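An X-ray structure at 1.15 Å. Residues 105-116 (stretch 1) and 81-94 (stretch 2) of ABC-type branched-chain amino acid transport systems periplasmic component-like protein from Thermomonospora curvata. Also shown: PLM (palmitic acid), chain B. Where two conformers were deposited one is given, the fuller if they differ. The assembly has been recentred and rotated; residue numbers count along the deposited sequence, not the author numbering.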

# COMPACT_ATOMS: atom_id res chain seq x y z
N HIS A 105 -9.06 -5.20 -3.99
CA HIS A 105 -8.19 -4.04 -4.17
C HIS A 105 -9.03 -2.80 -4.16
O HIS A 105 -9.89 -2.61 -5.00
CB HIS A 105 -7.38 -4.13 -5.48
CG HIS A 105 -6.61 -2.88 -5.79
ND1 HIS A 105 -5.81 -2.25 -4.87
CD2 HIS A 105 -6.54 -2.13 -6.91
CE1 HIS A 105 -5.31 -1.16 -5.41
NE2 HIS A 105 -5.72 -1.07 -6.66
N PHE A 106 -8.80 -1.93 -3.16
CA PHE A 106 -9.44 -0.63 -3.07
C PHE A 106 -8.30 0.36 -2.77
O PHE A 106 -7.75 0.38 -1.65
CB PHE A 106 -10.46 -0.64 -1.95
CG PHE A 106 -11.56 0.38 -2.12
CD1 PHE A 106 -11.30 1.67 -2.58
CD2 PHE A 106 -12.84 0.06 -1.78
CE1 PHE A 106 -12.33 2.58 -2.73
CE2 PHE A 106 -13.87 0.96 -1.96
CZ PHE A 106 -13.62 2.23 -2.42
N LEU A 107 -7.90 1.14 -3.77
CA LEU A 107 -6.74 2.01 -3.62
C LEU A 107 -7.12 3.28 -2.85
O LEU A 107 -8.09 3.93 -3.19
CB LEU A 107 -6.20 2.41 -4.99
CG LEU A 107 -4.85 3.13 -4.97
CD1 LEU A 107 -4.04 2.70 -6.18
CD2 LEU A 107 -5.00 4.64 -4.93
N GLY A 108 -6.29 3.66 -1.91
CA GLY A 108 -6.34 5.00 -1.35
C GLY A 108 -7.00 5.14 0.01
O GLY A 108 -8.11 4.66 0.21
N SER A 109 -6.33 5.83 0.95
CA SER A 109 -6.85 5.95 2.30
C SER A 109 -8.14 6.76 2.38
O SER A 109 -9.13 6.26 2.96
CB SER A 109 -5.78 6.46 3.28
OG SER A 109 -4.71 5.54 3.38
N PRO A 110 -8.19 7.96 1.82
CA PRO A 110 -9.46 8.70 1.94
C PRO A 110 -10.62 8.05 1.22
O PRO A 110 -11.78 8.22 1.60
CB PRO A 110 -9.13 10.06 1.37
CG PRO A 110 -7.64 10.20 1.50
CD PRO A 110 -7.13 8.80 1.24
N MSE A 111 -10.33 7.31 0.14
CA MSE A 111 -11.35 6.65 -0.62
C MSE A 111 -12.01 5.54 0.19
O MSE A 111 -13.23 5.45 0.26
CB MSE A 111 -10.81 6.07 -1.95
CG MSE A 111 -10.39 7.16 -2.94
SE MSE A 111 -8.44 7.53 -2.72
CE MSE A 111 -8.56 9.50 -2.59
N VAL A 112 -11.21 4.69 0.83
CA VAL A 112 -11.78 3.63 1.65
C VAL A 112 -12.44 4.25 2.92
O VAL A 112 -13.50 3.78 3.30
CB VAL A 112 -10.75 2.57 2.03
CG1 VAL A 112 -11.43 1.43 2.77
CG2 VAL A 112 -10.09 1.99 0.82
N SER A 113 -11.86 5.29 3.50
CA SER A 113 -12.49 5.96 4.67
C SER A 113 -13.89 6.39 4.34
O SER A 113 -14.78 6.30 5.22
CB SER A 113 -11.65 7.17 5.15
OG SER A 113 -10.60 6.67 5.86
N ALA A 114 -14.11 6.89 3.13
CA ALA A 114 -15.41 7.43 2.76
C ALA A 114 -16.49 6.37 2.72
O ALA A 114 -17.68 6.69 2.81
CB ALA A 114 -15.34 8.17 1.45
N VAL A 115 -16.11 5.11 2.57
CA VAL A 115 -17.08 4.01 2.47
C VAL A 115 -16.95 3.02 3.62
O VAL A 115 -17.59 2.00 3.63
CB VAL A 115 -16.99 3.26 1.12
CG1 VAL A 115 -17.43 4.17 -0.00
CG2 VAL A 115 -15.63 2.72 0.86
N LYS A 116 -16.22 3.41 4.67
CA LYS A 116 -15.98 2.52 5.80
C LYS A 116 -17.30 2.08 6.46
O LYS A 116 -17.50 0.93 6.80
CB LYS A 116 -14.97 3.16 6.75
CG LYS A 116 -14.50 2.27 7.83
CD LYS A 116 -13.43 2.99 8.63
CE LYS A 116 -12.95 2.11 9.76
NZ LYS A 116 -13.96 2.12 10.85
C1 PLM B . -3.03 6.49 0.31
O1 PLM B . -2.96 5.75 1.32
O2 PLM B . -4.02 7.20 0.01
C2 PLM B . -1.93 6.40 -0.72
C3 PLM B . -2.23 5.12 -1.62
C4 PLM B . -1.10 4.77 -2.56
C5 PLM B . -1.42 3.62 -3.44
C6 PLM B . -0.31 3.08 -4.38
C7 PLM B . 0.47 1.97 -3.70
C8 PLM B . 1.70 1.48 -4.42
C9 PLM B . 2.29 0.18 -3.91
CA PLM B . 3.36 0.34 -2.80
CB PLM B . 3.63 -1.09 -2.18
CC PLM B . 3.49 -1.07 -0.63
CD PLM B . 3.20 -2.42 -0.01
CE PLM B . 3.01 -2.46 1.50
CF PLM B . 2.14 -3.66 1.91
CG PLM B . 2.90 -4.96 2.08
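Stretch 2, residues 81-94: DHGYDPQKAVSIYT

Stretch 2 lies on stretch 1 as a turn, residues 82-85, leading into a helix that begins at Pro86 and crosses helix 109-116 at -50°, both running the same general way, with axes 8.2 Å apart at closest approach. The backbones come nearest at Met111 and Pro86, CA to CA 4.3 Å, and stand 6.1 Å apart between the CA atoms of Val115 and Val90. Asp85 caps the helix, its OD2 accepting from Lys88 N at 2.9 Å. One hydrogen bond joins the stretches: His82 NE2 donates to Leu107 O at 2.8 Å, while Tyr84 N donates to His82 ND1 at 3.0 Å, so both ring nitrogens are engaged and the imidazole is fixed. Selenomethionine Met111 lies across two rings, CG 3.7 Å from the centroid of His82 and CE 3.7 Å from that of Tyr84, each over a face. Apolar packing continues along the helices: Met111 CB meets Ala89 CB at 3.6 Å, Ala114 CB meets Val90 CG2 at 3.6 Å, and Val115 CG1 touches Tyr93 CB at 3.7 Å. Phe106 CE1 reaches Ala89 CB at 3.9 Å, near the plane of its ring. The palmitate carboxylate bridges the stretches: O2 accepts from Tyr84 OH at 2.6 Å and Ser109 N at 2.8 Å, and O1 from Ser109 OG at 2.7 Å.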

# COMPACT_ATOMS: atom_id res chain seq x y z
N ASP A 81 -12.29 2.87 -11.88
CA ASP A 81 -11.27 3.90 -11.68
C ASP A 81 -11.87 5.08 -10.92
O ASP A 81 -12.72 5.78 -11.47
CB ASP A 81 -10.74 4.34 -13.04
CG ASP A 81 -9.71 5.44 -12.96
OD1 ASP A 81 -9.13 5.67 -11.89
OD2 ASP A 81 -9.48 6.11 -13.97
N HIS A 82 -11.46 5.31 -9.67
CA HIS A 82 -11.91 6.48 -8.95
C HIS A 82 -11.03 7.69 -9.13
O HIS A 82 -11.37 8.76 -8.61
CB HIS A 82 -12.13 6.19 -7.45
CG HIS A 82 -10.95 5.65 -6.74
ND1 HIS A 82 -9.72 6.28 -6.71
CD2 HIS A 82 -10.85 4.56 -5.93
CE1 HIS A 82 -8.92 5.60 -5.91
NE2 HIS A 82 -9.57 4.55 -5.45
N GLY A 83 -9.89 7.56 -9.81
CA GLY A 83 -9.04 8.69 -10.14
C GLY A 83 -8.38 9.35 -8.93
O GLY A 83 -7.93 10.49 -8.98
N TYR A 84 -8.28 8.62 -7.83
CA TYR A 84 -7.84 9.16 -6.53
C TYR A 84 -8.74 10.32 -6.07
O TYR A 84 -8.25 11.34 -5.63
CB TYR A 84 -6.33 9.51 -6.52
CG TYR A 84 -5.72 9.48 -5.14
CD1 TYR A 84 -5.54 8.31 -4.47
CD2 TYR A 84 -5.26 10.64 -4.53
CE1 TYR A 84 -5.01 8.26 -3.19
CE2 TYR A 84 -4.68 10.60 -3.27
CZ TYR A 84 -4.56 9.40 -2.61
OH TYR A 84 -3.99 9.40 -1.35
N ASP A 85 -10.04 10.06 -6.14
CA ASP A 85 -11.06 10.98 -5.65
C ASP A 85 -12.09 10.25 -4.78
O ASP A 85 -12.67 9.23 -5.18
CB ASP A 85 -11.83 11.61 -6.80
CG ASP A 85 -12.92 12.53 -6.28
OD1 ASP A 85 -12.56 13.59 -5.74
OD2 ASP A 85 -14.08 12.17 -6.35
N PRO A 86 -12.27 10.69 -3.50
CA PRO A 86 -13.18 9.97 -2.59
C PRO A 86 -14.67 9.96 -2.97
O PRO A 86 -15.31 8.91 -2.86
CB PRO A 86 -12.97 10.65 -1.24
CG PRO A 86 -11.87 11.60 -1.39
CD PRO A 86 -11.47 11.71 -2.86
N GLN A 87 -15.19 11.04 -3.53
CA GLN A 87 -16.58 11.03 -3.96
C GLN A 87 -16.80 10.02 -5.09
O GLN A 87 -17.79 9.30 -5.11
CB GLN A 87 -16.99 12.39 -4.43
CG GLN A 87 -18.50 12.47 -4.67
CD GLN A 87 -19.07 13.89 -4.81
OE1 GLN A 87 -20.12 14.09 -5.44
NE2 GLN A 87 -18.41 14.87 -4.18
N LYS A 88 -15.90 9.96 -6.04
CA LYS A 88 -16.03 8.98 -7.10
C LYS A 88 -15.95 7.54 -6.56
O LYS A 88 -16.67 6.65 -7.02
CB LYS A 88 -14.94 9.18 -8.07
CG LYS A 88 -14.95 10.54 -8.63
CD LYS A 88 -14.60 10.39 -10.05
CE LYS A 88 -14.64 11.74 -10.66
NZ LYS A 88 -13.61 12.64 -10.24
N ALA A 89 -15.04 7.32 -5.60
CA ALA A 89 -14.94 6.01 -4.94
C ALA A 89 -16.27 5.58 -4.31
O ALA A 89 -16.64 4.44 -4.34
CB ALA A 89 -13.85 6.02 -3.89
N VAL A 90 -16.94 6.52 -3.64
CA VAL A 90 -18.26 6.24 -3.08
C VAL A 90 -19.30 5.83 -4.12
O VAL A 90 -20.07 4.88 -3.93
CB VAL A 90 -18.78 7.41 -2.29
CG1 VAL A 90 -20.22 7.21 -1.84
CG2 VAL A 90 -17.93 7.68 -1.05
N SER A 91 -19.39 6.61 -5.16
CA SER A 91 -20.25 6.30 -6.28
C SER A 91 -19.94 4.90 -6.84
O SER A 91 -20.84 4.10 -7.08
CB SER A 91 -20.06 7.37 -7.37
OG SER A 91 -20.94 7.14 -8.45
N ILE A 92 -18.64 4.59 -7.01
CA ILE A 92 -18.22 3.27 -7.49
C ILE A 92 -18.63 2.20 -6.51
O ILE A 92 -19.17 1.19 -6.88
CB ILE A 92 -16.72 3.21 -7.74
CG1 ILE A 92 -16.42 3.97 -9.05
CG2 ILE A 92 -16.21 1.78 -7.80
CD1 ILE A 92 -14.98 4.37 -9.26
N TYR A 93 -18.41 2.45 -5.20
CA TYR A 93 -18.79 1.46 -4.21
C TYR A 93 -20.27 1.13 -4.36
O TYR A 93 -20.66 -0.03 -4.33
CB TYR A 93 -18.45 1.96 -2.79
CG TYR A 93 -18.78 0.93 -1.74
CD1 TYR A 93 -20.05 0.88 -1.18
CD2 TYR A 93 -17.89 -0.07 -1.41
CE1 TYR A 93 -20.38 -0.12 -0.27
CE2 TYR A 93 -18.22 -1.06 -0.50
CZ TYR A 93 -19.47 -1.07 0.07
OH TYR A 93 -19.78 -2.07 0.95
N THR A 94 -21.10 2.14 -4.51
CA THR A 94 -22.55 1.87 -4.54
C THR A 94 -22.93 1.15 -5.84
O THR A 94 -23.94 0.45 -5.85
CB THR A 94 -23.34 3.13 -4.38
OG1 THR A 94 -23.08 3.96 -5.47
CG2 THR A 94 -22.99 3.89 -3.17